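Local coordinates for possible periplasmic protein (Campylobacter jejuni, PDB 3RGC) that probably acts as a SurA-like periplasmic chaperone, with a domain of the kind assigned to peptidyl-prolyl cis-trans isomerases, at residues Asn73-Asn78 and Gln84-Phe89; Lys120-Phe123 and Lys129-Phe132. All coordinates share one frame; numbering follows the deposited sequence.

Contact 1 of 2, residues Asn73-Asn78 and Gln84-Phe89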
loop_
_atom_site.group_PDB
_atom_site.type_symbol
_atom_site.label_atom_id
_atom_site.label_comp_id
_atom_site.label_asym_id
_atom_site.label_seq_id
_atom_site.Cartn_x
_atom_site.Cartn_y
_atom_site.Cartn_z
ATOM N N ASN B 73 14.897 25.469 -5.774
ATOM C CA ASN B 73 16.250 25.781 -5.317
ATOM C C ASN B 73 17.077 24.529 -5.024
ATOM O O ASN B 73 18.242 24.433 -5.413
ATOM C CB ASN B 73 16.207 26.690 -4.089
ATOM C CG ASN B 73 15.737 28.084 -4.419
ATOM O OD1 ASN B 73 15.296 28.351 -5.534
ATOM N ND2 ASN B 73 15.825 28.988 -3.447
ATOM N N ALA B 74 16.468 23.572 -4.335
ATOM C CA ALA B 74 17.139 22.317 -4.016
ATOM C C ALA B 74 17.425 21.534 -5.295
ATOM O O ALA B 74 18.520 21.002 -5.483
ATOM C CB ALA B 74 16.294 21.490 -3.053
ATOM N N PHE B 75 16.437 21.471 -6.180
ATOM C CA PHE B 75 16.645 20.809 -7.455
ATOM C C PHE B 75 17.764 21.492 -8.249
ATOM O O PHE B 75 18.547 20.821 -8.937
ATOM C CB PHE B 75 15.351 20.740 -8.278
ATOM C CG PHE B 75 15.547 20.143 -9.638
ATOM C CD1 PHE B 75 15.530 18.773 -9.814
ATOM C CD2 PHE B 75 15.793 20.953 -10.731
ATOM C CE1 PHE B 75 15.733 18.221 -11.061
ATOM C CE2 PHE B 75 16.000 20.411 -11.981
ATOM C CZ PHE B 75 15.974 19.042 -12.146
ATOM N N LYS B 76 17.851 22.817 -8.137
ATOM C CA LYS B 76 18.870 23.577 -8.862
ATOM C C LYS B 76 20.265 23.361 -8.275
ATOM O O LYS B 76 21.269 23.422 -8.992
ATOM C CB LYS B 76 18.533 25.068 -8.880
ATOM C CG LYS B 76 17.667 25.507 -10.054
ATOM C CD LYS B 76 17.219 26.937 -9.855
ATOM C CE LYS B 76 16.544 27.488 -11.087
ATOM N NZ LYS B 76 15.999 28.850 -10.846
ATOM N N ALA B 77 20.329 23.104 -6.972
ATOM C CA ALA B 77 21.616 22.856 -6.331
ATOM C C ALA B 77 22.115 21.470 -6.731
ATOM O O ALA B 77 23.259 21.309 -7.156
ATOM C CB ALA B 77 21.504 22.994 -4.819
ATOM N N ASN B 78 21.241 20.476 -6.622
ATOM C CA ASN B 78 21.565 19.134 -7.074
ATOM C C ASN B 78 22.124 19.125 -8.492
ATOM O O ASN B 78 23.116 18.452 -8.768
ATOM C CB ASN B 78 20.340 18.218 -6.986
ATOM C CG ASN B 78 20.524 16.919 -7.758
ATOM O OD1 ASN B 78 21.256 16.029 -7.327
ATOM N ND2 ASN B 78 19.855 16.806 -8.903
ATOM N N GLN B 84 25.514 19.827 -14.440
ATOM C CA GLN B 84 24.584 19.932 -15.559
ATOM C C GLN B 84 23.767 21.210 -15.400
ATOM O O GLN B 84 23.561 21.681 -14.275
ATOM C CB GLN B 84 23.665 18.705 -15.633
ATOM N N SER B 85 23.309 21.768 -16.520
ATOM C CA SER B 85 22.678 23.085 -16.501
ATOM C C SER B 85 21.165 23.027 -16.458
ATOM O O SER B 85 20.537 22.243 -17.171
ATOM C CB SER B 85 23.128 23.932 -17.695
ATOM O OG SER B 85 22.655 23.404 -18.915
ATOM N N TYR B 86 20.584 23.881 -15.623
ATOM C CA TYR B 86 19.136 23.983 -15.535
ATOM C C TYR B 86 18.544 24.184 -16.910
ATOM O O TYR B 86 17.526 23.587 -17.259
ATOM C CB TYR B 86 18.720 25.150 -14.643
ATOM C CG TYR B 86 17.224 25.280 -14.523
ATOM C CD1 TYR B 86 16.453 24.209 -14.071
ATOM C CD2 TYR B 86 16.572 26.459 -14.865
ATOM C CE1 TYR B 86 15.087 24.308 -13.957
ATOM C CE2 TYR B 86 15.194 26.566 -14.755
ATOM C CZ TYR B 86 14.460 25.481 -14.302
ATOM O OH TYR B 86 13.090 25.562 -14.189
ATOM N N GLU B 87 19.189 25.041 -17.688
ATOM C CA GLU B 87 18.674 25.422 -18.990
ATOM C C GLU B 87 18.591 24.218 -19.922
ATOM O O GLU B 87 17.668 24.107 -20.730
ATOM C CB GLU B 87 19.535 26.536 -19.589
ATOM C CG GLU B 87 19.641 27.762 -18.685
ATOM C CD GLU B 87 20.517 28.862 -19.267
ATOM O OE1 GLU B 87 21.480 28.537 -19.995
ATOM O OE2 GLU B 87 20.242 30.054 -18.996
ATOM N N GLN B 88 19.554 23.311 -19.792
ATOM C CA GLN B 88 19.572 22.104 -20.602
ATOM C C GLN B 88 18.424 21.234 -20.158
ATOM O O GLN B 88 17.632 20.770 -20.976
ATOM C CB GLN B 88 20.898 21.351 -20.437
ATOM C CG GLN B 88 21.115 20.245 -21.471
ATOM C CD GLN B 88 20.973 20.749 -22.908
ATOM O OE1 GLN B 88 21.561 21.767 -23.280
ATOM N NE2 GLN B 88 20.183 20.039 -23.717
ATOM N N PHE B 89 18.344 21.026 -18.847
ATOM C CA PHE B 89 17.258 20.277 -18.238
ATOM C C PHE B 89 15.897 20.721 -18.772
ATOM O O PHE B 89 15.115 19.886 -19.222
ATOM C CB PHE B 89 17.288 20.432 -16.719
ATOM C CG PHE B 89 16.056 19.918 -16.032
ATOM C CD1 PHE B 89 15.929 18.573 -15.721
ATOM C CD2 PHE B 89 15.025 20.776 -15.703
ATOM C CE1 PHE B 89 14.789 18.091 -15.094
ATOM C CE2 PHE B 89 13.887 20.304 -15.065
ATOM C CZ PHE B 89 13.771 18.960 -14.762
#
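One face of the Phe89 ring receives the edge of the Phe75 ring, and one face of the Tyr86 ring carries the end of Lys76. In the first pair the arrangement is edge-to-face: the centroids are 4.6 Å apart and the planes stand at 55°. Phe75 CZ leads, 3.3 Å from Phe89 CE1 and displaced toward the rim, while Phe75 CE2 follows at 3.7 Å from Phe89 CE2, so two carbons of the edge rest on the same face. The two side chains arrive from opposite directions, each with CG anti to its own backbone N (chi1 176° in Phe75), which carries both rings into the gap between the helices. Tyr86 CD1 adds a looser apolar neighbour at the Phe75 edge, lying 4.4 Å from Phe75 CE2.

These rings join two consecutive helices of the SurA N-terminal family region, 72-81 and 86-107, which are connected by a short loop. Ser85 is the N-cap of the second helix, Ser85 OG accepting from Gln88 N at 3.2 Å. Helix 54-67 adds Leu65 against Phe75 and Ile61 against Phe89.

Lys76 follows a different geometry. Its chain, extended beyond CG, lays the last methylene over the Tyr86 ring in a CH-pi contact. Lys76 CE sits 4.0 Å from the Tyr86 centroid, 14° off the normal. The ammonium lies farther out over the same face, with Lys76 NZ 5.0 Å from the Tyr86 centroid; this is a cation-pi interaction in which the methylene makes the closer approach.

Contact 2 of 2, residues Lys120-Phe123 and Lys129-Phe132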
loop_
_atom_site.group_PDB
_atom_site.type_symbol
_atom_site.label_atom_id
_atom_site.label_comp_id
_atom_site.label_asym_id
_atom_site.label_seq_id
_atom_site.Cartn_x
_atom_site.Cartn_y
_atom_site.Cartn_z
ATOM N N LYS B 120 -12.333 -10.369 -19.990
ATOM C CA LYS B 120 -12.223 -11.803 -19.713
ATOM C C LYS B 120 -11.405 -12.439 -20.808
ATOM O O LYS B 120 -10.409 -13.102 -20.544
ATOM C CB LYS B 120 -13.588 -12.505 -19.647
ATOM C CG LYS B 120 -14.462 -12.120 -18.468
ATOM N N LYS B 121 -11.824 -12.227 -22.050
ATOM C CA LYS B 121 -11.156 -12.876 -23.162
ATOM C C LYS B 121 -9.682 -12.482 -23.201
ATOM O O LYS B 121 -8.823 -13.302 -23.520
ATOM C CB LYS B 121 -11.857 -12.561 -24.482
ATOM C CG LYS B 121 -11.566 -13.582 -25.563
ATOM C CD LYS B 121 -12.121 -14.959 -25.214
ATOM C CE LYS B 121 -11.863 -15.960 -26.345
ATOM N NZ LYS B 121 -12.396 -17.307 -26.017
ATOM N N PHE B 122 -9.390 -11.238 -22.846
ATOM C CA PHE B 122 -8.009 -10.808 -22.712
ATOM C C PHE B 122 -7.293 -11.599 -21.621
ATOM O O PHE B 122 -6.139 -12.002 -21.779
ATOM C CB PHE B 122 -7.916 -9.324 -22.397
ATOM C CG PHE B 122 -6.510 -8.842 -22.247
ATOM C CD1 PHE B 122 -5.769 -8.478 -23.364
ATOM C CD2 PHE B 122 -5.914 -8.782 -20.999
ATOM C CE1 PHE B 122 -4.463 -8.043 -23.237
ATOM C CE2 PHE B 122 -4.610 -8.351 -20.861
ATOM C CZ PHE B 122 -3.881 -7.983 -21.980
ATOM N N PHE B 123 -7.984 -11.814 -20.512
ATOM C CA PHE B 123 -7.449 -12.623 -19.425
ATOM C C PHE B 123 -7.074 -14.036 -19.869
ATOM O O PHE B 123 -5.938 -14.473 -19.695
ATOM C CB PHE B 123 -8.464 -12.701 -18.289
ATOM C CG PHE B 123 -8.050 -13.610 -17.183
ATOM C CD1 PHE B 123 -6.919 -13.327 -16.427
ATOM C CD2 PHE B 123 -8.787 -14.745 -16.889
ATOM C CE1 PHE B 123 -6.525 -14.161 -15.393
ATOM C CE2 PHE B 123 -8.403 -15.585 -15.851
ATOM C CZ PHE B 123 -7.268 -15.292 -15.104
ATOM N N LYS B 129 0.352 -13.329 -17.208
ATOM C CA LYS B 129 0.629 -12.015 -16.656
ATOM C C LYS B 129 -0.073 -11.817 -15.318
ATOM O O LYS B 129 0.001 -10.741 -14.718
ATOM C CB LYS B 129 0.168 -10.940 -17.634
ATOM C CG LYS B 129 0.595 -11.176 -19.071
ATOM C CD LYS B 129 0.155 -10.002 -19.937
ATOM C CE LYS B 129 0.804 -10.038 -21.315
ATOM N NZ LYS B 129 0.553 -8.787 -22.097
ATOM N N PHE B 130 -0.756 -12.854 -14.850
ATOM C CA PHE B 130 -1.559 -12.733 -13.640
ATOM C C PHE B 130 -1.350 -13.912 -12.684
ATOM O O PHE B 130 -2.250 -14.303 -11.935
ATOM C CB PHE B 130 -3.032 -12.569 -14.018
ATOM C CG PHE B 130 -3.282 -11.437 -14.987
ATOM C CD1 PHE B 130 -3.499 -10.145 -14.527
ATOM C CD2 PHE B 130 -3.281 -11.664 -16.358
ATOM C CE1 PHE B 130 -3.721 -9.100 -15.422
ATOM C CE2 PHE B 130 -3.504 -10.627 -17.256
ATOM C CZ PHE B 130 -3.726 -9.343 -16.790
ATOM N N THR B 131 -0.145 -14.467 -12.713
ATOM C CA THR B 131 0.197 -15.600 -11.868
ATOM C C THR B 131 0.417 -15.148 -10.425
ATOM O O THR B 131 1.204 -14.233 -10.166
ATOM C CB THR B 131 1.461 -16.323 -12.387
ATOM N N PHE B 132 -0.291 -15.784 -9.493
ATOM C CA PHE B 132 -0.109 -15.519 -8.068
ATOM C C PHE B 132 0.582 -16.698 -7.391
ATOM O O PHE B 132 0.301 -17.859 -7.694
ATOM C CB PHE B 132 -1.451 -15.234 -7.383
#
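Phe130 carries the second segment's side of the contact, its ring reaching both Phe123 and Phe122 of helix 116-125. Just before it, Lys129 turns its CA-CB bond toward that helix, and a long, weak ion pair links Lys129 NZ to Glu228. In Phe130 itself CG is anti to the carbonyl carbon and beside the backbone N (chi1 -54°).

Toward Phe123 the geometry is offset edge-to-face, with the Phe123 edge directed at the Phe130 face, centroids 5.8 Å apart and planes at 62°. Phe123 CD1 lies 4.0 Å from Phe130 CD2, and Phe123 CE1 lies 4.1 Å from Phe130 CB, so the ring edge spans the root of the partner side chain as well as its ring. At the far end of the same ring Phe122 CE2 lies 4.3 Å from Phe130 CZ, each atom near the plane of the other ring.

Beyond Phe130, the chain runs through Thr131 to Phe132, whose backbone is hydrogen-bonded to Thr211. The contact thus packs the loop between helix 116-125 and strand 135-143 back on that helix, within the Cj1289-like C-terminal family region, related to FKBP. Helix 218-244 meets it too, with Val221 touching Phe123 and Phe130, and Tyr225 the Phe122 ring.

Since the groups that meet are aromatic and aliphatic carbons, cohesion should come from dispersion and burial of hydrocarbon, with the inclined rings adding a modest quadrupolar attraction.

Contact 1 and contact 2 lie in series along the chain and on opposite sides of its centre. Their own centres are 43 Å apart and their nearest atoms about 31 Å apart, so they do not touch. The chain path between them is short in elements: helix 86-107, which begins in contact 1, is followed directly by helix 116-125, which supplies one side of contact 2. They fall in different sequence families, SurA N-terminal and Cj1289-like C-terminal. Burial differs too: the residues of contact 1 that touch are all at least partly exposed, whereas two of the three touching residues of contact 2 are buried.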